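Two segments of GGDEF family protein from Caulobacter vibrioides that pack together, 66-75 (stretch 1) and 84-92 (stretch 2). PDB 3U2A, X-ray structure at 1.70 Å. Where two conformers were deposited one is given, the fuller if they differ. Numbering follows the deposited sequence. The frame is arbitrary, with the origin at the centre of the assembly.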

# COMPACT_ATOMS: atom_id res chain seq x y z
N GLN A 66 10.30 -19.76 14.12
CA GLN A 66 11.66 -19.20 14.01
C GLN A 66 11.69 -17.71 13.63
O GLN A 66 12.72 -17.05 13.80
CB GLN A 66 12.55 -20.04 13.08
CG GLN A 66 12.14 -20.05 11.60
CD GLN A 66 11.21 -21.22 11.25
OE1 GLN A 66 10.26 -21.54 11.98
NE2 GLN A 66 11.48 -21.86 10.10
N ASP A 67 10.56 -17.21 13.12
CA ASP A 67 10.44 -15.81 12.70
C ASP A 67 9.74 -14.91 13.73
O ASP A 67 9.45 -13.75 13.43
CB ASP A 67 9.67 -15.72 11.38
CG ASP A 67 10.49 -16.17 10.17
OD1 ASP A 67 11.55 -16.81 10.34
OD2 ASP A 67 10.06 -15.88 9.04
N ARG A 68 9.50 -15.42 14.94
CA ARG A 68 8.73 -14.66 15.92
C ARG A 68 9.43 -13.44 16.52
O ARG A 68 8.76 -12.51 16.96
CB ARG A 68 8.12 -15.58 16.97
CG ARG A 68 7.08 -16.45 16.34
CD ARG A 68 6.43 -17.39 17.29
NE ARG A 68 5.25 -17.97 16.66
CZ ARG A 68 4.79 -19.18 16.92
NH1 ARG A 68 5.40 -19.95 17.81
NH2 ARG A 68 3.72 -19.60 16.29
N ALA A 69 10.76 -13.44 16.51
CA ALA A 69 11.52 -12.23 16.88
C ALA A 69 11.25 -11.10 15.89
O ALA A 69 11.01 -9.96 16.29
CB ALA A 69 13.01 -12.51 16.96
N GLN A 70 11.28 -11.43 14.59
CA GLN A 70 10.96 -10.47 13.54
C GLN A 70 9.50 -9.99 13.58
O GLN A 70 9.24 -8.79 13.46
CB GLN A 70 11.35 -10.99 12.15
CG GLN A 70 12.75 -10.54 11.68
CD GLN A 70 12.89 -9.01 11.55
OE1 GLN A 70 12.32 -8.38 10.64
NE2 GLN A 70 13.65 -8.41 12.46
N ALA A 71 8.55 -10.91 13.79
CA ALA A 71 7.13 -10.55 14.02
C ALA A 71 6.93 -9.53 15.14
O ALA A 71 6.11 -8.61 15.03
CB ALA A 71 6.30 -11.81 14.30
N GLU A 72 7.69 -9.71 16.23
CA GLU A 72 7.58 -8.86 17.40
C GLU A 72 7.97 -7.43 17.10
O GLU A 72 7.49 -6.51 17.79
CB GLU A 72 8.42 -9.41 18.56
CG GLU A 72 7.92 -8.99 19.94
CD GLU A 72 6.48 -9.46 20.21
OE1 GLU A 72 5.73 -8.71 20.86
OE2 GLU A 72 6.09 -10.56 19.76
N GLU A 73 8.83 -7.23 16.10
CA GLU A 73 9.24 -5.89 15.69
C GLU A 73 8.07 -5.03 15.20
O GLU A 73 8.13 -3.80 15.27
CB GLU A 73 10.36 -5.93 14.64
CG GLU A 73 11.70 -6.48 15.15
CD GLU A 73 12.26 -5.68 16.32
OE1 GLU A 73 12.35 -4.45 16.20
OE2 GLU A 73 12.61 -6.29 17.35
N VAL A 74 7.00 -5.67 14.72
CA VAL A 74 5.75 -4.96 14.42
C VAL A 74 5.04 -4.46 15.69
O VAL A 74 4.63 -3.29 15.76
CB VAL A 74 4.78 -5.82 13.55
CG1 VAL A 74 3.50 -5.03 13.26
CG2 VAL A 74 5.45 -6.27 12.25
N LEU A 75 4.92 -5.33 16.70
CA LEU A 75 4.09 -5.08 17.90
C LEU A 75 4.76 -4.24 18.98
O LEU A 75 4.06 -3.62 19.79
CB LEU A 75 3.66 -6.39 18.55
CG LEU A 75 2.96 -7.45 17.68
CD1 LEU A 75 2.81 -8.73 18.49
CD2 LEU A 75 1.61 -6.95 17.19
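Stretch 2, residues 84-92: VVARFRVRG

Stretch 2 runs antiparallel to stretch 1. Residues 84-86 are the end of a strand that begins earlier in the chain, and the rest is loop or turn; Arg 87 to Val 90 keep extended backbone angles, and Gly 92, with positive phi, does not. The strand axis and the axis of helix 68-75 make an angle of 163° between their N-to-C directions, with a signed crossing angle of -163°. Their closest approach is 7.3 Å. In register, Val 84 CA is 6.2 Å from Val 74 CA, Ala 86 CA is 5.9 Å from Gln 70 CA, and Phe 88 CA is 5.6 Å from Asp 67 CA, so the backbones draw together toward the start of the helix.

In Val 84 to Phe 88 the side chains alternate. The CA-to-CB bonds of Val 84, Ala 86 and Phe 88 point toward the helix; those of Val 85 and Arg 87 point away.

Val 84 has chi1 near 180° (t). Its CG1 is 4.0 Å from Val 74 CA. Val 85 contributes through its backbone: water 2 donates to Val 85 O at 2.7 Å and accepts a weak hydrogen bond from Gln 70 NE2 at 3.3 Å. Ala 86 is buried. Its CB is 3.7 Å from Val 74 CG2 and 4.1 Å from Glu 73 CB.

At Arg 87 the main chain is held by a side chain of the helix. Arg 87 N donates to Gln 70 OE1 at 3.0 Å, with an angle of 168° at the hydrogen.

Phe 88 is buried, with chi1 62° (p). Ala 71 CA lies over one face of the ring, 3.9 Å from the centroid and 21° off the normal, a CH-pi contact. Val 74 CG2 is at the ring edge, 4.0 Å from Phe 88 CE1.

Arg 89 makes the main polar contact. Its CA-to-CB bond points sideways, but the end of the side chain comes nearer. Arg 89 NH2 to Asp 67 OD1 is 2.9 Å, and Arg 89 NE to Asp 67 OD2 is 3.0 Å. Both are nearly linear hydrogen bonds within a salt bridge. Arg 89 N also donates to Asp 67 OD2, at 2.8 Å, so one carboxylate holds both backbone and side chain. Water 1 accepts from Arg 89 NH2 at 3.2 Å and from Gln 66 NE2 at 2.7 Å.

Val 90 turns away and makes no contact. Arg 91 NH2 is 2.5 Å from Arg 68 NH2; these are two donors of like charge, not a hydrogen bond. Gly 92 is out of reach.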

# COMPACT_ATOMS: atom_id res chain seq x y z
N VAL A 84 8.52 1.49 11.68
CA VAL A 84 8.32 0.05 11.83
C VAL A 84 8.77 -0.60 10.53
O VAL A 84 8.25 -0.28 9.46
CB VAL A 84 6.84 -0.28 12.11
CG1 VAL A 84 6.62 -1.79 12.15
CG2 VAL A 84 6.38 0.35 13.42
N VAL A 85 9.76 -1.49 10.63
CA VAL A 85 10.22 -2.28 9.48
C VAL A 85 10.44 -3.71 9.96
O VAL A 85 11.21 -3.97 10.89
CB VAL A 85 11.53 -1.71 8.84
CG1 VAL A 85 11.95 -2.56 7.63
CG2 VAL A 85 11.36 -0.27 8.41
N ALA A 86 9.73 -4.65 9.34
CA ALA A 86 9.87 -6.04 9.73
C ALA A 86 9.61 -6.93 8.54
O ALA A 86 8.87 -6.56 7.61
CB ALA A 86 8.91 -6.38 10.88
N ARG A 87 10.21 -8.11 8.55
CA ARG A 87 9.91 -9.10 7.53
C ARG A 87 9.89 -10.48 8.15
O ARG A 87 10.80 -10.84 8.88
CB ARG A 87 10.91 -9.02 6.36
CG ARG A 87 12.37 -9.09 6.70
CD ARG A 87 13.22 -8.99 5.43
NE ARG A 87 12.98 -10.11 4.52
CZ ARG A 87 13.68 -11.25 4.51
NH1 ARG A 87 14.67 -11.42 5.37
NH2 ARG A 87 13.38 -12.21 3.65
N PHE A 88 8.84 -11.23 7.87
CA PHE A 88 8.72 -12.58 8.43
C PHE A 88 7.73 -13.41 7.64
O PHE A 88 6.94 -12.86 6.85
CB PHE A 88 8.33 -12.55 9.92
CG PHE A 88 6.98 -11.92 10.21
CD1 PHE A 88 6.87 -10.53 10.39
CD2 PHE A 88 5.85 -12.71 10.35
CE1 PHE A 88 5.63 -9.95 10.68
CE2 PHE A 88 4.60 -12.12 10.63
CZ PHE A 88 4.50 -10.75 10.79
N ARG A 89 7.78 -14.72 7.86
CA ARG A 89 6.88 -15.63 7.18
C ARG A 89 5.77 -16.00 8.13
O ARG A 89 5.99 -16.03 9.34
CB ARG A 89 7.62 -16.89 6.75
CG ARG A 89 8.72 -16.66 5.75
CD ARG A 89 9.70 -17.82 5.71
NE ARG A 89 10.54 -17.87 6.91
CZ ARG A 89 11.51 -18.75 7.11
NH1 ARG A 89 11.78 -19.66 6.20
NH2 ARG A 89 12.21 -18.70 8.23
N VAL A 90 4.59 -16.27 7.59
CA VAL A 90 3.49 -16.84 8.38
C VAL A 90 3.24 -18.27 7.91
O VAL A 90 3.78 -18.68 6.87
CB VAL A 90 2.18 -16.01 8.28
CG1 VAL A 90 2.34 -14.67 9.00
CG2 VAL A 90 1.76 -15.81 6.81
N ARG A 91 2.44 -19.02 8.67
CA ARG A 91 2.06 -20.39 8.29
C ARG A 91 1.55 -20.40 6.85
O ARG A 91 0.74 -19.55 6.48
CB ARG A 91 0.99 -20.95 9.23
CG ARG A 91 1.18 -20.68 10.73
CD ARG A 91 2.48 -21.25 11.29
NE ARG A 91 2.65 -20.94 12.72
CZ ARG A 91 2.67 -21.85 13.69
NH1 ARG A 91 2.56 -23.14 13.42
NH2 ARG A 91 2.83 -21.46 14.95
N GLY A 92 2.04 -21.34 6.05
CA GLY A 92 1.76 -21.34 4.61
C GLY A 92 3.04 -21.05 3.85
O GLY A 92 3.25 -21.54 2.74
O HOH W 1 13.85 -21.32 8.88
O HOH W 2 13.19 -5.10 12.27